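Local coordinates for lipase (Photobacterium sp. M37, PDB 2ORY), which hydrolyses the ester bonds of triacylglycerols as a psychrophilic class 3 lipase with an alpha/beta hydrolase fold, at residues A[30-34]-A[54-60]; A[160-164]-A[196-200]; A[217-221]-A[284-288]. Numbering follows the deposited sequence.

Contact 1 (A[30-34]-A[54-60]); sequences AELIL and VVWGPAV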
ATOM      1  N   ALA A  30       1.479 -19.564  -1.359  1.00 46.93           N
ATOM      2  CA  ALA A  30       2.327 -18.523  -1.893  1.00 43.25           C
ATOM      3  C   ALA A  30       2.785 -19.083  -3.237  1.00 40.66           C
ATOM      4  O   ALA A  30       3.182 -18.351  -4.141  1.00 37.44           O
ATOM      5  CB  ALA A  30       3.525 -18.296  -0.959  1.00 43.15           C
ATOM      6  N   GLU A  31       2.695 -20.403  -3.353  1.00 41.00           N
ATOM      7  CA  GLU A  31       3.091 -21.124  -4.553  1.00 42.31           C
ATOM      8  C   GLU A  31       2.231 -20.731  -5.746  1.00 39.61           C
ATOM      9  O   GLU A  31       2.731 -20.538  -6.844  1.00 38.34           O
ATOM     10  CB  GLU A  31       2.977 -22.622  -4.297  1.00 48.41           C
ATOM     11  CG  GLU A  31       3.568 -23.042  -2.958  1.00 56.32           C
ATOM     12  CD  GLU A  31       3.210 -24.466  -2.572  1.00 59.58           C
ATOM     13  OE1 GLU A  31       1.998 -24.781  -2.509  1.00 62.89           O
ATOM     14  OE2 GLU A  31       4.139 -25.263  -2.323  1.00 58.99           O
ATOM     15  N   LEU A  32       0.929 -20.625  -5.530  1.00 43.18           N
ATOM     16  CA  LEU A  32       0.021 -20.234  -6.599  1.00 41.96           C
ATOM     17  C   LEU A  32       0.337 -18.808  -7.044  1.00 39.65           C
ATOM     18  O   LEU A  32       0.312 -18.498  -8.234  1.00 39.43           O
ATOM     19  CB  LEU A  32      -1.429 -20.310  -6.108  1.00 44.40           C
ATOM     20  CG  LEU A  32      -2.544 -19.847  -7.060  1.00 48.93           C
ATOM     21  CD1 LEU A  32      -3.854 -20.539  -6.686  1.00 47.66           C
ATOM     22  CD2 LEU A  32      -2.704 -18.326  -7.003  1.00 46.11           C
ATOM     23  N   ILE A  33       0.609 -17.940  -6.073  1.00 40.89           N
ATOM     24  CA  ILE A  33       0.922 -16.536  -6.355  1.00 39.09           C
ATOM     25  C   ILE A  33       2.239 -16.424  -7.109  1.00 37.99           C
ATOM     26  O   ILE A  33       2.317 -15.750  -8.139  1.00 37.66           O
ATOM     27  CB  ILE A  33       1.028 -15.696  -5.052  1.00 37.92           C
ATOM     28  CG1 ILE A  33      -0.333 -15.648  -4.351  1.00 38.49           C
ATOM     29  CG2 ILE A  33       1.477 -14.270  -5.378  1.00 32.27           C
ATOM     30  CD1 ILE A  33      -0.294 -14.925  -3.021  1.00 30.51           C
ATOM     31  N   LEU A  34       3.268 -17.089  -6.588  1.00 39.44           N
ATOM     32  CA  LEU A  34       4.583 -17.066  -7.214  1.00 41.49           C
ATOM     33  C   LEU A  34       4.466 -17.431  -8.692  1.00 40.85           C
ATOM     34  O   LEU A  34       5.006 -16.739  -9.552  1.00 40.59           O
ATOM     35  CB  LEU A  34       5.537 -18.040  -6.508  1.00 40.54           C
ATOM     36  CG  LEU A  34       6.937 -18.149  -7.142  1.00 43.21           C
ATOM     37  CD1 LEU A  34       7.640 -16.797  -7.071  1.00 36.19           C
ATOM     38  CD2 LEU A  34       7.755 -19.214  -6.431  1.00 41.01           C
ATOM     39  N   VAL A  54      11.897 -12.674  -9.017  1.00 31.22           N
ATOM     40  CA  VAL A  54      11.350 -12.630  -7.667  1.00 27.24           C
ATOM     41  C   VAL A  54      12.435 -13.298  -6.836  1.00 25.86           C
ATOM     42  O   VAL A  54      12.718 -14.467  -7.036  1.00 23.54           O
ATOM     43  CB  VAL A  54      10.033 -13.436  -7.567  1.00 30.88           C
ATOM     44  CG1 VAL A  54       9.520 -13.433  -6.121  1.00 27.22           C
ATOM     45  CG2 VAL A  54       8.990 -12.836  -8.508  1.00 29.97           C
ATOM     46  N   VAL A  55      13.056 -12.545  -5.933  1.00 25.91           N
ATOM     47  CA  VAL A  55      14.134 -13.066  -5.102  1.00 24.89           C
ATOM     48  C   VAL A  55      13.775 -13.253  -3.621  1.00 29.35           C
ATOM     49  O   VAL A  55      14.572 -13.775  -2.841  1.00 25.31           O
ATOM     50  CB  VAL A  55      15.381 -12.165  -5.229  1.00 28.85           C
ATOM     51  CG1 VAL A  55      15.941 -12.266  -6.658  1.00 25.81           C
ATOM     52  CG2 VAL A  55      15.018 -10.715  -4.931  1.00 28.77           C
ATOM     53  N   TRP A  56      12.588 -12.813  -3.218  1.00 26.29           N
ATOM     54  CA  TRP A  56      12.161 -13.025  -1.836  1.00 25.63           C
ATOM     55  C   TRP A  56      10.652 -13.016  -1.801  1.00 22.36           C
ATOM     56  O   TRP A  56      10.017 -12.065  -2.258  1.00 20.80           O
ATOM     57  CB  TRP A  56      12.677 -11.946  -0.897  1.00 23.43           C
ATOM     58  CG  TRP A  56      12.346 -12.274   0.535  1.00 26.60           C
ATOM     59  CD1 TRP A  56      13.137 -12.943   1.417  1.00 21.32           C
ATOM     60  CD2 TRP A  56      11.162 -11.904   1.259  1.00 18.06           C
ATOM     61  NE1 TRP A  56      12.537 -13.000   2.650  1.00 22.07           N
ATOM     62  CE2 TRP A  56      11.324 -12.372   2.583  1.00 20.31           C
ATOM     63  CE3 TRP A  56       9.984 -11.222   0.919  1.00 23.46           C
ATOM     64  CZ2 TRP A  56      10.351 -12.177   3.577  1.00 21.40           C
ATOM     65  CZ3 TRP A  56       9.006 -11.025   1.914  1.00 24.23           C
ATOM     66  CH2 TRP A  56       9.202 -11.504   3.225  1.00 23.77           C
ATOM     67  N   GLY A  57      10.078 -14.080  -1.250  1.00 21.71           N
ATOM     68  CA  GLY A  57       8.635 -14.184  -1.195  1.00 17.47           C
ATOM     69  C   GLY A  57       8.121 -14.780  -2.493  1.00 22.87           C
ATOM     70  O   GLY A  57       8.910 -15.276  -3.302  1.00 24.92           O
ATOM     71  N   PRO A  58       6.800 -14.748  -2.723  1.00 25.05           N
ATOM     72  CA  PRO A  58       5.855 -14.145  -1.768  1.00 28.42           C
ATOM     73  C   PRO A  58       5.711 -14.790  -0.379  1.00 30.84           C
ATOM     74  O   PRO A  58       5.591 -16.013  -0.251  1.00 35.46           O
ATOM     75  CB  PRO A  58       4.534 -14.139  -2.543  1.00 22.60           C
ATOM     76  CG  PRO A  58       4.655 -15.316  -3.462  1.00 22.65           C
ATOM     77  CD  PRO A  58       6.103 -15.258  -3.919  1.00 24.26           C
ATOM     78  N   ALA A  59       5.769 -13.950   0.652  1.00 27.35           N
ATOM     79  CA  ALA A  59       5.568 -14.375   2.033  1.00 28.61           C
ATOM     80  C   ALA A  59       4.132 -13.921   2.323  1.00 30.96           C
ATOM     81  O   ALA A  59       3.806 -12.728   2.230  1.00 23.14           O
ATOM     82  CB  ALA A  59       6.530 -13.665   2.960  1.00 30.45           C
ATOM     83  N   VAL A  60       3.277 -14.871   2.673  1.00 31.33           N
ATOM     84  CA  VAL A  60       1.872 -14.566   2.904  1.00 30.05           C
ATOM     85  C   VAL A  60       1.433 -14.738   4.345  1.00 29.71           C
ATOM     86  O   VAL A  60       1.862 -15.666   5.021  1.00 27.81           O
ATOM     87  CB  VAL A  60       0.965 -15.473   2.013  1.00 31.59           C
ATOM     88  CG1 VAL A  60      -0.499 -15.081   2.173  1.00 30.90           C
ATOM     89  CG2 VAL A  60       1.390 -15.372   0.545  1.00 26.10           C
TER
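No hydrogen bond passes between the helical turn 30-34 and the strand portion 54-60; what joins them is mainly apolar packing, with 273 Å² buried in all. The axes of helix 30-34 and strand 57-60 approach to 8.3 Å and run at 145°, closer to antiparallel than to perpendicular. Ala30 suits the point where the backbones come nearest: its CA lies 5.6 Å from Pro58 CA, and Ala30 CB sits 3.2 Å from Pro58 O and 3.9 Å from Val60 CG2. Larger side chains fill the space around this point. Ile33 CG2 meets Pro58 CG at 3.9 Å and Ile33 CD1 meets Val60 CG2 at 4.0 Å, while Leu34 CD1 reaches Pro58 CD at 3.8 Å and Val54 CG1 at 4.0 Å.

Val55 and Trp56 both face Val75 of strand 66-78 in a classic beta bulge, and the chain turns a corner at Trp56. Gly57 follows with phi 86° and psi -169°, a conformation that calls for glycine, and a cis peptide precedes Pro58, whose ring CG and CD meet Ile33 and Leu34. Trp56 makes no contact with residues 30-34; its NE1 is hydrogen-bonded to Lys150 O. Apolar side chains make most of the contact, with the Ala30 methyl also against Pro58 O, so helix 30-43 is held here on this edge strand of the main sheet by close fit and exclusion of water, not by directional bonds.

Contact 2 (A[160-164]-A[196-200]); sequences IGPEG and SQNID
Two side-chain hydrogen bonds fasten the turn 160-164 to residues 196-200. Ser196 OG donates to Gly164 O at 2.6 Å, and Asn198 ND2 donates to Glu163 O at 2.7 Å with an N-H...O angle of 162°. Ser196 OG (chi1 t) also accepts from Asn198 N at 3.0 Å, forming an ST turn; a short hydroxyl can thus serve both segments. Asn198 takes chi1 m and chi2 -51°, carrying its amide to the carbonyl. A water joins Gly161 O (3.0 Å) to Ser196 N (2.8 Å), and Ser196 CA makes a CA-H...O contact with Pro162 O at 3.4 Å.

Gly161 leaves the helix at phi/psi 84/155°, which suits glycine; Pro162 (-57/-22°) and Glu163 (-130/7°) bend the chain on to Gly164 (-56/156°). Opposite, Ser196 (-54/137°), Gln197 (-80/-13°) and Asn198 (-87/20°) precede extended Ile199 (-107/139°) and Asp200 (-96/112°). Glu163 CA lies 4.6 Å from Ser196 CA. Ile160 (m, t) and Ile199 (t, t) touch, CD1 to CD1, at 4.1 Å.

The segments lead into adjacent parallel strands 166-173 and 199-206, linked through helix 175-189 as a beta-alpha-beta crossover of the alpha/beta hydrolase fold; both isoleucines rest on Ile168.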
ATOM      1  N   ILE A 160      22.542  -7.892   0.362  1.00 34.45           N
ATOM      2  CA  ILE A 160      23.330  -6.684   0.134  1.00 34.10           C
ATOM      3  C   ILE A 160      24.645  -6.603   0.905  1.00 35.23           C
ATOM      4  O   ILE A 160      25.545  -5.851   0.525  1.00 37.36           O
ATOM      5  CB  ILE A 160      22.492  -5.422   0.456  1.00 32.06           C
ATOM      6  CG1 ILE A 160      21.299  -5.361  -0.484  1.00 31.82           C
ATOM      7  CG2 ILE A 160      23.340  -4.146   0.335  1.00 25.23           C
ATOM      8  CD1 ILE A 160      20.403  -4.155  -0.239  1.00 34.90           C
ATOM      9  N   GLY A 161      24.769  -7.373   1.980  1.00 36.92           N
ATOM     10  CA  GLY A 161      25.986  -7.313   2.781  1.00 37.23           C
ATOM     11  C   GLY A 161      25.869  -6.150   3.760  1.00 39.89           C
ATOM     12  O   GLY A 161      25.134  -5.193   3.486  1.00 38.13           O
ATOM     13  N   PRO A 162      26.587  -6.186   4.897  1.00 39.40           N
ATOM     14  CA  PRO A 162      26.538  -5.118   5.907  1.00 42.25           C
ATOM     15  C   PRO A 162      26.890  -3.708   5.421  1.00 41.13           C
ATOM     16  O   PRO A 162      26.490  -2.727   6.041  1.00 40.72           O
ATOM     17  CB  PRO A 162      27.498  -5.621   6.990  1.00 40.49           C
ATOM     18  CG  PRO A 162      28.507  -6.415   6.197  1.00 41.48           C
ATOM     19  CD  PRO A 162      27.610  -7.187   5.245  1.00 40.70           C
ATOM     20  N   GLU A 163      27.629  -3.595   4.320  1.00 41.68           N
ATOM     21  CA  GLU A 163      27.994  -2.272   3.806  1.00 43.10           C
ATOM     22  C   GLU A 163      27.709  -2.106   2.319  1.00 40.99           C
ATOM     23  O   GLU A 163      28.072  -1.096   1.719  1.00 36.19           O
ATOM     24  CB  GLU A 163      29.475  -1.999   4.058  1.00 47.48           C
ATOM     25  CG  GLU A 163      29.841  -1.906   5.524  1.00 56.30           C
ATOM     26  CD  GLU A 163      29.074  -0.811   6.240  1.00 59.71           C
ATOM     27  OE1 GLU A 163      29.143   0.357   5.799  1.00 60.48           O
ATOM     28  OE2 GLU A 163      28.399  -1.123   7.243  1.00 63.18           O
ATOM     29  N   GLY A 164      27.042  -3.096   1.740  1.00 38.20           N
ATOM     30  CA  GLY A 164      26.752  -3.065   0.324  1.00 36.41           C
ATOM     31  C   GLY A 164      25.994  -1.864  -0.193  1.00 37.50           C
ATOM     32  O   GLY A 164      25.260  -1.194   0.532  1.00 38.25           O
ATOM     33  N   SER A 196      22.709  -1.734   5.761  1.00 36.16           N
ATOM     34  CA  SER A 196      23.758  -0.943   5.117  1.00 34.09           C
ATOM     35  C   SER A 196      23.305   0.489   4.914  1.00 34.18           C
ATOM     36  O   SER A 196      22.171   0.748   4.502  1.00 30.77           O
ATOM     37  CB  SER A 196      24.144  -1.525   3.755  1.00 33.89           C
ATOM     38  OG  SER A 196      25.051  -0.661   3.070  1.00 31.48           O
ATOM     39  N   GLN A 197      24.207   1.421   5.193  1.00 35.59           N
ATOM     40  CA  GLN A 197      23.910   2.840   5.036  1.00 37.07           C
ATOM     41  C   GLN A 197      24.058   3.214   3.563  1.00 35.41           C
ATOM     42  O   GLN A 197      23.629   4.283   3.133  1.00 31.38           O
ATOM     43  CB  GLN A 197      24.878   3.670   5.894  1.00 42.69           C
ATOM     44  CG  GLN A 197      24.577   5.180   5.960  1.00 51.95           C
ATOM     45  CD  GLN A 197      23.385   5.545   6.854  1.00 54.21           C
ATOM     46  OE1 GLN A 197      23.458   5.446   8.083  1.00 54.38           O
ATOM     47  NE2 GLN A 197      22.286   5.976   6.233  1.00 53.94           N
ATOM     48  N   ASN A 198      24.659   2.317   2.788  1.00 33.00           N
ATOM     49  CA  ASN A 198      24.878   2.578   1.375  1.00 35.46           C
ATOM     50  C   ASN A 198      23.734   2.195   0.455  1.00 35.42           C
ATOM     51  O   ASN A 198      23.919   2.022  -0.749  1.00 36.86           O
ATOM     52  CB  ASN A 198      26.168   1.901   0.930  1.00 35.28           C
ATOM     53  CG  ASN A 198      27.368   2.456   1.663  1.00 42.43           C
ATOM     54  OD1 ASN A 198      27.557   3.674   1.714  1.00 36.79           O
ATOM     55  ND2 ASN A 198      28.179   1.575   2.248  1.00 40.31           N
ATOM     56  N   ILE A 199      22.544   2.049   1.009  1.00 35.35           N
ATOM     57  CA  ILE A 199      21.413   1.731   0.165  1.00 36.98           C
ATOM     58  C   ILE A 199      20.528   2.975   0.058  1.00 34.57           C
ATOM     59  O   ILE A 199      20.355   3.699   1.038  1.00 28.12           O
ATOM     60  CB  ILE A 199      20.637   0.532   0.723  1.00 38.61           C
ATOM     61  CG1 ILE A 199      19.260   0.464   0.063  1.00 35.53           C
ATOM     62  CG2 ILE A 199      20.573   0.620   2.218  1.00 45.54           C
ATOM     63  CD1 ILE A 199      18.405  -0.623   0.600  1.00 42.65           C
ATOM     64  N   ASP A 200      20.027   3.237  -1.150  1.00 34.57           N
ATOM     65  CA  ASP A 200      19.160   4.383  -1.431  1.00 36.89           C
ATOM     66  C   ASP A 200      17.730   3.879  -1.359  1.00 33.66           C
ATOM     67  O   ASP A 200      17.292   3.079  -2.200  1.00 25.33           O
ATOM     68  CB  ASP A 200      19.429   4.948  -2.834  1.00 45.33           C
ATOM     69  CG  ASP A 200      20.729   5.745  -2.908  1.00 54.97           C
ATOM     70  OD1 ASP A 200      21.619   5.524  -2.057  1.00 58.29           O
ATOM     71  OD2 ASP A 200      20.866   6.586  -3.822  1.00 55.81           O
TER
HETATM   72  O   HOH W   1      22.515  -4.222   4.605  1.00 21.60           O

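Contact 3 (A[217-221]-A[284-288]); sequences ADYFD and KQIKA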
ATOM      1  N   ALA A 217       4.137  11.904  10.485  1.00 29.01           N
ATOM      2  CA  ALA A 217       4.093  12.315   9.087  1.00 29.87           C
ATOM      3  C   ALA A 217       5.132  13.393   8.779  1.00 28.20           C
ATOM      4  O   ALA A 217       5.771  13.359   7.729  1.00 29.88           O
ATOM      5  CB  ALA A 217       2.686  12.828   8.736  1.00 32.26           C
ATOM      6  N   ASP A 218       5.296  14.363   9.675  1.00 30.94           N
ATOM      7  CA  ASP A 218       6.300  15.409   9.442  1.00 30.12           C
ATOM      8  C   ASP A 218       7.722  14.810   9.513  1.00 26.22           C
ATOM      9  O   ASP A 218       8.603  15.164   8.732  1.00 27.02           O
ATOM     10  CB  ASP A 218       6.147  16.547  10.457  1.00 29.53           C
ATOM     11  CG  ASP A 218       4.942  17.440  10.169  1.00 32.25           C
ATOM     12  OD1 ASP A 218       4.485  17.488   9.002  1.00 33.86           O
ATOM     13  OD2 ASP A 218       4.460  18.108  11.113  1.00 34.19           O
ATOM     14  N   TYR A 219       7.951  13.896  10.444  1.00 25.63           N
ATOM     15  CA  TYR A 219       9.255  13.279  10.511  1.00 25.64           C
ATOM     16  C   TYR A 219       9.488  12.508   9.208  1.00 29.06           C
ATOM     17  O   TYR A 219      10.556  12.603   8.592  1.00 28.00           O
ATOM     18  CB  TYR A 219       9.343  12.331  11.692  1.00 26.29           C
ATOM     19  CG  TYR A 219      10.617  11.538  11.700  1.00 29.57           C
ATOM     20  CD1 TYR A 219      11.851  12.159  11.919  1.00 28.61           C
ATOM     21  CD2 TYR A 219      10.602  10.162  11.466  1.00 30.38           C
ATOM     22  CE1 TYR A 219      13.033  11.425  11.906  1.00 24.66           C
ATOM     23  CE2 TYR A 219      11.784   9.425  11.446  1.00 25.58           C
ATOM     24  CZ  TYR A 219      12.988  10.060  11.664  1.00 28.96           C
ATOM     25  OH  TYR A 219      14.152   9.323  11.615  1.00 34.89           O
ATOM     26  N   PHE A 220       8.488  11.738   8.781  1.00 30.58           N
ATOM     27  CA  PHE A 220       8.601  10.981   7.525  1.00 27.27           C
ATOM     28  C   PHE A 220       8.986  11.896   6.335  1.00 23.93           C
ATOM     29  O   PHE A 220       9.869  11.562   5.543  1.00 25.78           O
ATOM     30  CB  PHE A 220       7.277  10.286   7.198  1.00 25.36           C
ATOM     31  CG  PHE A 220       7.309   9.511   5.920  1.00 23.00           C
ATOM     32  CD1 PHE A 220       7.669   8.168   5.918  1.00 27.11           C
ATOM     33  CD2 PHE A 220       7.019  10.129   4.708  1.00 21.61           C
ATOM     34  CE1 PHE A 220       7.740   7.449   4.722  1.00 24.89           C
ATOM     35  CE2 PHE A 220       7.088   9.426   3.509  1.00 22.75           C
ATOM     36  CZ  PHE A 220       7.449   8.082   3.517  1.00 29.35           C
ATOM     37  N   ASP A 221       8.303  13.031   6.206  1.00 23.91           N
ATOM     38  CA  ASP A 221       8.569  13.971   5.120  1.00 27.05           C
ATOM     39  C   ASP A 221      10.013  14.447   5.139  1.00 28.08           C
ATOM     40  O   ASP A 221      10.711  14.431   4.118  1.00 27.18           O
ATOM     41  CB  ASP A 221       7.633  15.178   5.223  1.00 27.40           C
ATOM     42  CG  ASP A 221       6.213  14.844   4.813  1.00 29.32           C
ATOM     43  OD1 ASP A 221       5.984  13.692   4.380  1.00 30.06           O
ATOM     44  OD2 ASP A 221       5.335  15.729   4.917  1.00 28.80           O
ATOM     45  N   LYS A 284      -2.577  12.424  10.139  1.00 23.94           N
ATOM     46  CA  LYS A 284      -2.233  13.250   8.982  1.00 24.67           C
ATOM     47  C   LYS A 284      -1.471  12.492   7.902  1.00 28.71           C
ATOM     48  O   LYS A 284      -0.640  11.630   8.184  1.00 25.53           O
ATOM     49  CB  LYS A 284      -1.396  14.459   9.408  1.00 25.49           C
ATOM     50  CG  LYS A 284      -1.172  15.439   8.259  1.00 36.84           C
ATOM     51  CD  LYS A 284      -0.500  16.727   8.676  1.00 32.98           C
ATOM     52  CE  LYS A 284       1.009  16.603   8.674  1.00 40.66           C
ATOM     53  NZ  LYS A 284       1.690  17.945   8.789  1.00 39.05           N
ATOM     54  N   GLN A 285      -1.755  12.851   6.661  1.00 26.71           N
ATOM     55  CA  GLN A 285      -1.157  12.229   5.495  1.00 26.59           C
ATOM     56  C   GLN A 285       0.312  12.629   5.399  1.00 29.78           C
ATOM     57  O   GLN A 285       0.680  13.726   5.812  1.00 26.77           O
ATOM     58  CB  GLN A 285      -1.918  12.737   4.274  1.00 23.48           C
ATOM     59  CG  GLN A 285      -2.265  11.772   3.144  1.00 34.67           C
ATOM     60  CD  GLN A 285      -2.298  10.295   3.503  1.00 29.15           C
ATOM     61  OE1 GLN A 285      -1.262   9.697   3.775  1.00 23.13           O
ATOM     62  NE2 GLN A 285      -3.492   9.696   3.472  1.00 21.49           N
ATOM     63  N   ILE A 286       1.142  11.719   4.882  1.00 30.98           N
ATOM     64  CA  ILE A 286       2.562  11.978   4.649  1.00 29.63           C
ATOM     65  C   ILE A 286       2.496  12.713   3.317  1.00 28.98           C
ATOM     66  O   ILE A 286       1.577  12.463   2.533  1.00 21.90           O
ATOM     67  CB  ILE A 286       3.383  10.668   4.458  1.00 30.42           C
ATOM     68  CG1 ILE A 286       2.703   9.780   3.409  1.00 33.41           C
ATOM     69  CG2 ILE A 286       3.548   9.944   5.787  1.00 29.31           C
ATOM     70  CD1 ILE A 286       3.440   8.475   3.115  1.00 31.69           C
ATOM     71  N   LYS A 287       3.456  13.593   3.044  1.00 29.57           N
ATOM     72  CA  LYS A 287       3.428  14.392   1.812  1.00 26.38           C
ATOM     73  C   LYS A 287       1.981  14.851   1.608  1.00 26.54           C
ATOM     74  O   LYS A 287       1.376  14.646   0.560  1.00 26.42           O
ATOM     75  CB  LYS A 287       3.911  13.572   0.613  1.00 27.88           C
ATOM     76  CG  LYS A 287       5.252  12.849   0.828  1.00 24.83           C
ATOM     77  CD  LYS A 287       6.423  13.791   1.161  1.00 31.37           C
ATOM     78  CE  LYS A 287       6.686  14.802   0.049  1.00 32.36           C
ATOM     79  NZ  LYS A 287       7.169  14.166  -1.203  1.00 26.12           N
ATOM     80  N   ALA A 288       1.430  15.475   2.638  1.00 28.23           N
ATOM     81  CA  ALA A 288       0.055  15.952   2.601  1.00 33.43           C
ATOM     82  C   ALA A 288      -0.239  17.060   1.583  1.00 35.40           C
ATOM     83  O   ALA A 288      -1.397  17.284   1.232  1.00 38.52           O
ATOM     84  CB  ALA A 288      -0.362  16.413   3.994  1.00 31.73           C
TER
HETATM   85  O   HOH W   2       2.631  15.578   5.090  1.00 29.23           O
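One turn of helix, 217-221, lies beside the irregular chain 284-288. Nearest CA pairs are Ala217 with Ile286, 4.7 Å apart, and Asp221 with Lys287, 6.1 Å apart, so successive helical turns meet neighbouring residues of the loop. Residues 284-286 are extended, then Lys287 adopts phi/psi 42/53°, a left-handed conformation that bends the chain.

Such a close approach suits the small Ala217, whose CB is 3.6 Å from Lys284 O and 4.2 Å from Ile286 CG2. Ile286 fills the adjoining space: its CG2 lies 3.6 Å from Phe220 CD2, and its CD1 makes an off-centre CH-pi contact, 4.3 Å from the centroid of the Phe220 ring. The acids border this apolar patch. Asp218 OD1 forms a salt bridge with Lys284 NZ at 2.8 Å, and Asp221 OD1 accepts from Lys287 N at 2.9 Å, satisfying a backbone amide in a segment without regular structure. Water 2 donates to Asp221 OD2 (2.7 Å) and Gln285 O (2.8 Å) and accepts from Ala288 N (2.7 Å), so that one water links the helix to two loop backbone groups.

Beyond the pair, the ammonium group of Lys287 binds the carbonyls of Gly225 and Cys228, just after helix 214-224, and Gln285 NE2 binds Pro239 O. Phe220 and Ile286 both touch Ser181 of helix 175-189, so the loop between helices 265-278 and 304-319 packs on two helices at once.

Overall arrangement
Contact 1 is the most buried and is joined by apolar side chains with no hydrogen bond across, whereas contacts 2 and 3 are partly exposed and combine a small apolar patch with hydrogen bonds and a bridging water; contact 3 alone adds a salt bridge. Contacts 1 and 2 both reach the mixed five-stranded sheet, at its two outermost strands, 52-63 and 199-206, with centres about 24 Å apart. Contact 3 involves no strand, but its helix 214-224 follows strand 199-206 in the chain; the centres of contacts 2 and 3 are about 26 Å apart. Contacts 1 and 3 lie on opposite sides of the chain's centre. The buried helix-on-strand contact uses no hydrogen bond, while the two that include loops add polar bonds, some to loop backbone groups.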